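Local coordinates for protein putative trimethylamine methyltransferase (Rhizobium meliloti, PDB 4YYC) that probably acts as a methyltransferase of the trimethylamine methyltransferase family, here crystallised with a bound ligand of unknown identity, at residues D232-N237 with H266-V271; K115-H120 with V239-I244. All blocks are in the same frame, centred on the assembly; numbering follows the deposited sequence.

Contact 1. Residues D232-N237 with H266-V271; sequences DFVENN and HNQACV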
ATOM      1  N   ASP A 232      -3.840  35.541  25.213  1.00 27.08           N
ATOM      2  CA  ASP A 232      -4.067  36.092  23.870  0.50 27.21           C
ATOM      3  C   ASP A 232      -3.549  35.149  22.782  1.00 26.15           C
ATOM      4  O   ASP A 232      -4.181  35.040  21.725  1.00 25.70           O
ATOM      5  CB  ASP A 232      -3.469  37.479  23.684  0.50 28.76           C
ATOM      6  CG  ASP A 232      -4.121  38.513  24.570  0.50 30.12           C
ATOM      7  OD1 ASP A 232      -5.369  38.589  24.605  0.50 31.08           O
ATOM      8  OD2 ASP A 232      -3.385  39.250  25.249  0.50 31.67           O
ATOM      9  N   PHE A 233      -2.455  34.452  23.055  1.00 25.31           N
ATOM     10  CA  PHE A 233      -1.906  33.498  22.087  1.00 24.33           C
ATOM     11  C   PHE A 233      -2.928  32.442  21.702  1.00 23.26           C
ATOM     12  O   PHE A 233      -3.103  32.171  20.517  1.00 22.82           O
ATOM     13  CB  PHE A 233      -0.644  32.842  22.594  1.00 24.46           C
ATOM     14  CG  PHE A 233       0.091  32.070  21.529  1.00 24.19           C
ATOM     15  CD1 PHE A 233      -0.249  30.772  21.230  1.00 23.65           C
ATOM     16  CD2 PHE A 233       1.118  32.657  20.841  1.00 24.95           C
ATOM     17  CE1 PHE A 233       0.443  30.061  20.265  1.00 23.66           C
ATOM     18  CE2 PHE A 233       1.819  31.968  19.863  1.00 25.03           C
ATOM     19  CZ  PHE A 233       1.488  30.662  19.577  1.00 24.37           C
ATOM     20  N   VAL A 234      -3.604  31.856  22.684  1.00 22.61           N
ATOM     21  CA  VAL A 234      -4.603  30.832  22.392  1.00 22.04           C
ATOM     22  C   VAL A 234      -5.798  31.394  21.611  1.00 22.46           C
ATOM     23  O   VAL A 234      -6.301  30.753  20.685  1.00 21.65           O
ATOM     24  CB  VAL A 234      -5.033  30.122  23.684  1.00 21.65           C
ATOM     25  CG1 VAL A 234      -6.236  29.239  23.456  1.00 21.23           C
ATOM     26  CG2 VAL A 234      -3.842  29.365  24.267  1.00 21.53           C
ATOM     27  N   GLU A 235      -6.244  32.610  21.955  1.00 23.79           N
ATOM     28  CA  GLU A 235      -7.366  33.192  21.227  1.00 24.95           C
ATOM     29  C   GLU A 235      -7.025  33.503  19.772  1.00 25.05           C
ATOM     30  O   GLU A 235      -7.926  33.659  18.963  1.00 25.18           O
ATOM     31  CB  GLU A 235      -7.834  34.482  21.911  1.00 26.91           C
ATOM     32  CG  GLU A 235      -8.486  34.273  23.271  1.00 28.72           C
ATOM     33  CD  GLU A 235      -9.779  33.458  23.220  1.00 30.53           C
ATOM     34  OE1 GLU A 235     -10.593  33.581  22.266  1.00 32.98           O
ATOM     35  OE2 GLU A 235      -9.990  32.641  24.139  1.00 33.21           O
ATOM     36  N   ASN A 236      -5.742  33.582  19.448  1.00 25.14           N
ATOM     37  CA  ASN A 236      -5.317  33.951  18.115  1.00 25.97           C
ATOM     38  C   ASN A 236      -4.672  32.827  17.299  1.00 24.78           C
ATOM     39  O   ASN A 236      -4.378  33.030  16.136  1.00 25.26           O
ATOM     40  CB  ASN A 236      -4.360  35.130  18.215  1.00 27.63           C
ATOM     41  CG  ASN A 236      -5.074  36.416  18.546  1.00 29.71           C
ATOM     42  OD1 ASN A 236      -5.790  36.951  17.715  1.00 30.07           O
ATOM     43  ND2 ASN A 236      -4.932  36.894  19.793  1.00 31.29           N
ATOM     44  N   ASN A 237      -4.455  31.660  17.893  1.00 23.18           N
ATOM     45  CA  ASN A 237      -3.672  30.598  17.237  1.00 22.11           C
ATOM     46  C   ASN A 237      -4.206  29.236  17.673  1.00 20.75           C
ATOM     47  O   ASN A 237      -4.467  29.004  18.868  1.00 20.55           O
ATOM     48  CB  ASN A 237      -2.226  30.636  17.680  1.00 22.67           C
ATOM     49  CG  ASN A 237      -1.520  31.920  17.308  1.00 23.88           C
ATOM     50  OD1 ASN A 237      -1.088  32.095  16.162  1.00 25.60           O
ATOM     51  ND2 ASN A 237      -1.430  32.842  18.245  1.00 24.63           N
ATOM     52  N   HIS A 266     -12.761  29.673  20.823  1.00 21.12           N
ATOM     53  CA  HIS A 266     -11.391  29.980  21.202  1.00 21.47           C
ATOM     54  C   HIS A 266     -10.351  29.724  20.100  1.00 20.77           C
ATOM     55  O   HIS A 266      -9.190  29.593  20.404  1.00 20.70           O
ATOM     56  CB  HIS A 266     -11.059  29.163  22.454  1.00 21.87           C
ATOM     57  CG  HIS A 266     -11.899  29.539  23.623  1.00 23.15           C
ATOM     58  ND1 HIS A 266     -11.733  30.721  24.290  1.00 24.49           N
ATOM     59  CD2 HIS A 266     -12.942  28.907  24.204  1.00 24.11           C
ATOM     60  CE1 HIS A 266     -12.654  30.824  25.236  1.00 25.37           C
ATOM     61  NE2 HIS A 266     -13.377  29.716  25.235  1.00 25.58           N
ATOM     62  N   ASN A 267     -10.790  29.721  18.833  1.00 20.77           N
ATOM     63  CA  ASN A 267      -9.846  29.673  17.699  0.50 20.95           C
ATOM     64  C   ASN A 267      -9.136  28.335  17.640  1.00 20.00           C
ATOM     65  O   ASN A 267      -8.024  28.270  17.091  1.00 19.82           O
ATOM     66  CB  ASN A 267      -8.778  30.804  17.798  0.50 22.07           C
ATOM     67  CG  ASN A 267      -8.197  31.244  16.454  0.50 23.11           C
ATOM     68  OD1 ASN A 267      -7.532  30.479  15.721  0.50 24.03           O
ATOM     69  ND2 ASN A 267      -8.400  32.488  16.158  0.50 24.08           N
ATOM     70  N   GLN A 268      -9.729  27.283  18.237  1.00 18.94           N
ATOM     71  CA  GLN A 268      -9.120  25.964  18.203  1.00 18.50           C
ATOM     72  C   GLN A 268      -9.817  25.111  17.143  1.00 18.57           C
ATOM     73  O   GLN A 268     -10.935  25.415  16.737  1.00 19.90           O
ATOM     74  CB  GLN A 268      -9.185  25.308  19.558  1.00 18.13           C
ATOM     75  CG  GLN A 268      -8.569  26.156  20.651  1.00 18.25           C
ATOM     76  CD  GLN A 268      -7.167  26.549  20.319  1.00 18.35           C
ATOM     77  OE1 GLN A 268      -6.308  25.664  20.128  1.00 18.44           O
ATOM     78  NE2 GLN A 268      -6.899  27.865  20.202  1.00 18.58           N
ATOM     79  N   ALA A 269      -9.133  24.097  16.643  1.00 17.52           N
ATOM     80  CA  ALA A 269      -9.610  23.422  15.451  1.00 16.84           C
ATOM     81  C   ALA A 269     -10.517  22.244  15.783  1.00 16.61           C
ATOM     82  O   ALA A 269     -10.241  21.460  16.698  1.00 16.50           O
ATOM     83  CB  ALA A 269      -8.441  22.946  14.588  1.00 16.61           C
ATOM     84  N   CYS A 270     -11.543  22.090  14.967  1.00 16.25           N
ATOM     85  CA  CYS A 270     -12.475  20.987  15.050  1.00 16.07           C
ATOM     86  C   CYS A 270     -12.248  20.044  13.860  1.00 15.91           C
ATOM     87  O   CYS A 270     -12.237  20.523  12.698  1.00 15.77           O
ATOM     88  CB  CYS A 270     -13.905  21.502  14.986  1.00 16.75           C
ATOM     89  SG  CYS A 270     -14.401  22.336  16.510  1.00 18.19           S
ATOM     90  N   VAL A 271     -12.050  18.751  14.138  1.00 15.08           N
ATOM     91  CA  VAL A 271     -11.904  17.747  13.089  1.00 14.89           C
ATOM     92  C   VAL A 271     -13.260  17.090  12.939  1.00 15.19           C
ATOM     93  O   VAL A 271     -13.596  16.169  13.696  1.00 15.12           O
ATOM     94  CB  VAL A 271     -10.804  16.694  13.430  1.00 14.83           C
ATOM     95  CG1 VAL A 271     -10.580  15.767  12.225  1.00 14.61           C
ATOM     96  CG2 VAL A 271      -9.526  17.363  13.914  1.00 15.03           C
TER
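Gln268 reaches from the loop just before strand 269-277 to the backbone carbonyl of Asn237, which follows helix 231-236. From CB, CG stands anti to the carbonyl carbon, beside the backbone N (chi1 -55°). The chain then bends at chi2, and Gln268 CD lies 3.9 Å from Asn237 O. At the tip the two amide atoms divide the work. OE1 turns to residues outside this contact, Val239 N and Thr240 OG1, and both hydrogen-bond to it. Gln268 NE2 donates to Asn237 O (3.0 Å) and to His266 O (2.9 Å). Both acceptors lie in the amide plane, so the rotation of the group is fixed. Beside them, Val234 O is 3.0 Å from Gln268 NE2, but the angle is too poor for a bond. Val234 CG1 packs on Gln268 NE2 at 3.6 Å.

A second bond joins the side chains of His266 and Glu235. His266 ND1 donates to the syn lone pair of Glu235 OE2 at 2.6 Å and 166°. The oxygen is in the ring plane, while the carboxylate is turned 73° from it. Lys226 forms a salt bridge to the same oxygen.

The arrangement ties helix 231-236 to the loop joining helix 254-265 to strand 269-277, in a beta-alpha-beta unit begun by strand 240-245. Such units build the TIM-barrel fold expected for this family.

Contact 2. Residues K115-H120 with V239-I244; sequences KDFTWH and VTLNLI
Leu241 lies against the indole of Trp119, with Phe117 touching the same methyl from another direction. Leu241 CD1 sits over the five-membered ring of Trp119, 3.7 Å from its centroid and 16° off the normal. This is a CH-pi contact. The other methyl, Leu241 CD2, approaches the benzo part and is 4.0 Å from Trp119 CZ3. Trp119 CG is anti to the backbone N (chi1 -172°), beside the carbonyl carbon. Phe117 offers an edge, not a face: Phe117 CE2 is 4.0 Å from Leu241 CD1. One methyl is thus shared by two aromatic rings.

The pyrrole edge of Trp119 faces backbone. Trp119 NE1 makes a weak hydrogen bond to Val239 O (3.2 Å), and a second weak one to Phe208 O. Water 1 donates to Val239 O and to His120 O, and so bridges the two backbone carbonyls. Beside it His120 CB packs on Val239 CG1 at 4.0 Å.

The short strands run at 108° to each other, and their axes are 8.5 Å apart. Strand 116-119 pairs with 128-131 as a two-stranded antiparallel sheet. Its side chains lie across the N-terminal start of strand 240-245, an arrangement consistent with a beta-hairpin packed over the amino-terminal ends of the strands of a TIM barrel.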
ATOM      1  N   LYS A 115      -8.170  27.454   4.523  1.00 21.34           N
ATOM      2  CA  LYS A 115      -7.730  26.291   3.771  1.00 22.32           C
ATOM      3  C   LYS A 115      -6.569  25.627   4.442  1.00 21.43           C
ATOM      4  O   LYS A 115      -6.394  24.427   4.283  1.00 20.01           O
ATOM      5  CB  LYS A 115      -7.273  26.673   2.370  1.00 25.44           C
ATOM      6  CG  LYS A 115      -8.394  26.998   1.417  1.00 29.60           C
ATOM      7  CD  LYS A 115      -7.913  26.654  -0.014  1.00 33.07           C
ATOM      8  CE  LYS A 115      -8.665  27.336  -1.132  1.00 37.00           C
ATOM      9  NZ  LYS A 115     -10.061  27.752  -0.842  1.00 39.61           N
ATOM     10  N   ASP A 116      -5.745  26.399   5.140  1.00 21.61           N
ATOM     11  CA  ASP A 116      -4.629  25.869   5.889  1.00 22.29           C
ATOM     12  C   ASP A 116      -4.344  26.761   7.077  1.00 21.04           C
ATOM     13  O   ASP A 116      -4.666  27.950   7.040  1.00 21.52           O
ATOM     14  CB  ASP A 116      -3.405  25.644   5.003  1.00 24.79           C
ATOM     15  CG  ASP A 116      -2.936  26.867   4.360  1.00 28.06           C
ATOM     16  OD1 ASP A 116      -3.412  27.196   3.258  1.00 31.29           O
ATOM     17  OD2 ASP A 116      -2.138  27.575   4.981  1.00 32.45           O
ATOM     18  N   PHE A 117      -3.723  26.198   8.101  1.00 19.44           N
ATOM     19  CA  PHE A 117      -3.379  26.925   9.304  1.00 19.11           C
ATOM     20  C   PHE A 117      -2.281  26.216  10.053  1.00 18.82           C
ATOM     21  O   PHE A 117      -2.047  25.020   9.798  1.00 18.27           O
ATOM     22  CB  PHE A 117      -4.633  27.157  10.195  1.00 18.92           C
ATOM     23  CG  PHE A 117      -5.246  25.880  10.727  1.00 17.86           C
ATOM     24  CD1 PHE A 117      -6.202  25.201  10.004  1.00 17.52           C
ATOM     25  CD2 PHE A 117      -4.859  25.355  11.945  1.00 17.63           C
ATOM     26  CE1 PHE A 117      -6.730  24.010  10.468  1.00 17.04           C
ATOM     27  CE2 PHE A 117      -5.383  24.175  12.399  1.00 17.30           C
ATOM     28  CZ  PHE A 117      -6.317  23.499  11.659  1.00 16.79           C
ATOM     29  N   THR A 118      -1.634  26.918  10.983  1.00 19.26           N
ATOM     30  CA  THR A 118      -0.604  26.310  11.809  1.00 19.08           C
ATOM     31  C   THR A 118      -1.197  25.731  13.092  1.00 18.56           C
ATOM     32  O   THR A 118      -1.980  26.396  13.792  1.00 18.62           O
ATOM     33  CB  THR A 118       0.454  27.365  12.177  1.00 20.15           C
ATOM     34  OG1 THR A 118       0.983  27.940  10.971  1.00 21.03           O
ATOM     35  CG2 THR A 118       1.561  26.733  12.981  1.00 20.21           C
ATOM     36  N   TRP A 119      -0.820  24.493  13.394  1.00 17.63           N
ATOM     37  CA  TRP A 119      -1.049  23.860  14.687  1.00 17.09           C
ATOM     38  C   TRP A 119       0.200  24.104  15.502  1.00 17.75           C
ATOM     39  O   TRP A 119       1.260  23.567  15.233  1.00 17.20           O
ATOM     40  CB  TRP A 119      -1.285  22.372  14.499  1.00 16.62           C
ATOM     41  CG  TRP A 119      -1.712  21.602  15.670  1.00 16.14           C
ATOM     42  CD1 TRP A 119      -2.000  22.036  16.949  1.00 16.20           C
ATOM     43  CD2 TRP A 119      -1.935  20.209  15.658  1.00 15.53           C
ATOM     44  NE1 TRP A 119      -2.393  20.957  17.718  1.00 16.03           N
ATOM     45  CE2 TRP A 119      -2.375  19.832  16.937  1.00 15.59           C
ATOM     46  CE3 TRP A 119      -1.815  19.228  14.669  1.00 15.25           C
ATOM     47  CZ2 TRP A 119      -2.695  18.513  17.244  1.00 14.85           C
ATOM     48  CZ3 TRP A 119      -2.135  17.935  14.977  1.00 14.88           C
ATOM     49  CH2 TRP A 119      -2.567  17.583  16.237  1.00 14.90           C
ATOM     50  N   HIS A 120       0.093  25.040  16.453  1.00 17.93           N
ATOM     51  CA  HIS A 120       1.252  25.480  17.198  1.00 18.79           C
ATOM     52  C   HIS A 120       1.594  24.486  18.296  1.00 18.48           C
ATOM     53  O   HIS A 120       0.698  23.956  18.964  1.00 18.39           O
ATOM     54  CB  HIS A 120       1.022  26.856  17.797  1.00 19.70           C
ATOM     55  CG  HIS A 120       0.910  27.927  16.748  1.00 20.40           C
ATOM     56  ND1 HIS A 120       1.962  28.747  16.406  1.00 21.71           N
ATOM     57  CD2 HIS A 120      -0.105  28.254  15.915  1.00 20.53           C
ATOM     58  CE1 HIS A 120       1.591  29.545  15.420  1.00 21.87           C
ATOM     59  NE2 HIS A 120       0.345  29.261  15.096  1.00 21.43           N
ATOM     60  N   VAL A 239      -3.807  25.758  18.932  1.00 18.21           N
ATOM     61  CA  VAL A 239      -2.834  24.922  19.643  1.00 18.05           C
ATOM     62  C   VAL A 239      -3.367  23.519  19.881  1.00 17.27           C
ATOM     63  O   VAL A 239      -2.637  22.668  20.371  1.00 16.92           O
ATOM     64  CB  VAL A 239      -2.366  25.530  20.979  1.00 18.60           C
ATOM     65  CG1 VAL A 239      -1.686  26.884  20.761  1.00 19.45           C
ATOM     66  CG2 VAL A 239      -3.497  25.674  21.974  1.00 18.75           C
ATOM     67  N   THR A 240      -4.624  23.282  19.522  1.00 16.78           N
ATOM     68  CA  THR A 240      -5.253  21.963  19.615  1.00 16.40           C
ATOM     69  C   THR A 240      -6.052  21.682  18.342  1.00 16.31           C
ATOM     70  O   THR A 240      -6.641  22.603  17.732  1.00 16.39           O
ATOM     71  CB  THR A 240      -6.201  21.839  20.824  1.00 16.49           C
ATOM     72  OG1 THR A 240      -7.123  22.932  20.796  1.00 17.14           O
ATOM     73  CG2 THR A 240      -5.446  21.870  22.088  1.00 16.62           C
ATOM     74  N   LEU A 241      -6.039  20.410  17.946  1.00 15.47           N
ATOM     75  CA  LEU A 241      -7.069  19.826  17.079  1.00 14.99           C
ATOM     76  C   LEU A 241      -7.939  18.946  17.948  1.00 15.07           C
ATOM     77  O   LEU A 241      -7.435  18.264  18.844  1.00 15.53           O
ATOM     78  CB  LEU A 241      -6.458  18.971  15.942  1.00 14.81           C
ATOM     79  CG  LEU A 241      -6.288  19.743  14.639  1.00 14.93           C
ATOM     80  CD1 LEU A 241      -5.349  20.935  14.781  1.00 15.46           C
ATOM     81  CD2 LEU A 241      -5.744  18.839  13.536  1.00 14.95           C
ATOM     82  N   ASN A 242      -9.241  18.929  17.671  1.00 14.93           N
ATOM     83  CA  ASN A 242     -10.219  18.334  18.566  1.00 14.70           C
ATOM     84  C   ASN A 242     -11.195  17.513  17.792  1.00 14.77           C
ATOM     85  O   ASN A 242     -11.747  17.993  16.815  1.00 14.63           O
ATOM     86  CB  ASN A 242     -10.876  19.437  19.384  1.00 15.43           C
ATOM     87  CG  ASN A 242      -9.850  20.249  20.126  1.00 15.64           C
ATOM     88  OD1 ASN A 242      -9.268  19.729  21.068  1.00 16.08           O
ATOM     89  ND2 ASN A 242      -9.530  21.445  19.644  1.00 16.05           N
ATOM     90  N   LEU A 243     -11.371  16.253  18.156  1.00 14.85           N
ATOM     91  CA  LEU A 243     -12.171  15.340  17.365  1.00 15.46           C
ATOM     92  C   LEU A 243     -13.653  15.536  17.610  1.00 15.78           C
ATOM     93  O   LEU A 243     -14.132  15.283  18.700  1.00 16.21           O
ATOM     94  CB  LEU A 243     -11.755  13.905  17.655  1.00 16.20           C
ATOM     95  CG  LEU A 243     -12.426  12.824  16.830  1.00 17.33           C
ATOM     96  CD1 LEU A 243     -12.153  12.973  15.363  1.00 17.98           C
ATOM     97  CD2 LEU A 243     -11.848  11.486  17.313  1.00 17.83           C
ATOM     98  N   ILE A 244     -14.374  15.952  16.574  1.00 15.59           N
ATOM     99  CA  ILE A 244     -15.816  16.222  16.646  1.00 16.26           C
ATOM    100  C   ILE A 244     -16.510  15.203  15.732  1.00 16.53           C
ATOM    101  O   ILE A 244     -16.624  15.420  14.509  1.00 16.46           O
ATOM    102  CB  ILE A 244     -16.157  17.683  16.242  1.00 17.04           C
ATOM    103  CG1 ILE A 244     -15.339  18.691  17.084  1.00 17.65           C
ATOM    104  CG2 ILE A 244     -17.679  17.899  16.326  1.00 17.49           C
ATOM    105  CD1 ILE A 244     -15.619  18.653  18.579  1.00 18.22           C
TER
HETATM  106  O   HOH W   1       0.008  22.009  20.955  1.00 17.50           O

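Overall arrangement
The centres of the two contacts are about 8 Å apart. Helix 231-236 of contact 1 is followed in the chain, after a short loop, by strand 240-245 of contact 2, and this strand lies parallel to 269-277 in the same sheet. Val271 N and Asn242 O, 2.8 Å apart, probably form one of the bonds between them. Asn237 OD1 of contact 1 packs near His120 NE2 of contact 2, at 3.3 Å. Ala269 CB meets Phe117 CZ at 3.7 Å, and the rings of Phe233 and His120 pack edge-to-face. The side chain of Leu241 in contact 2 is about 12 Å from the bound unknown ligand.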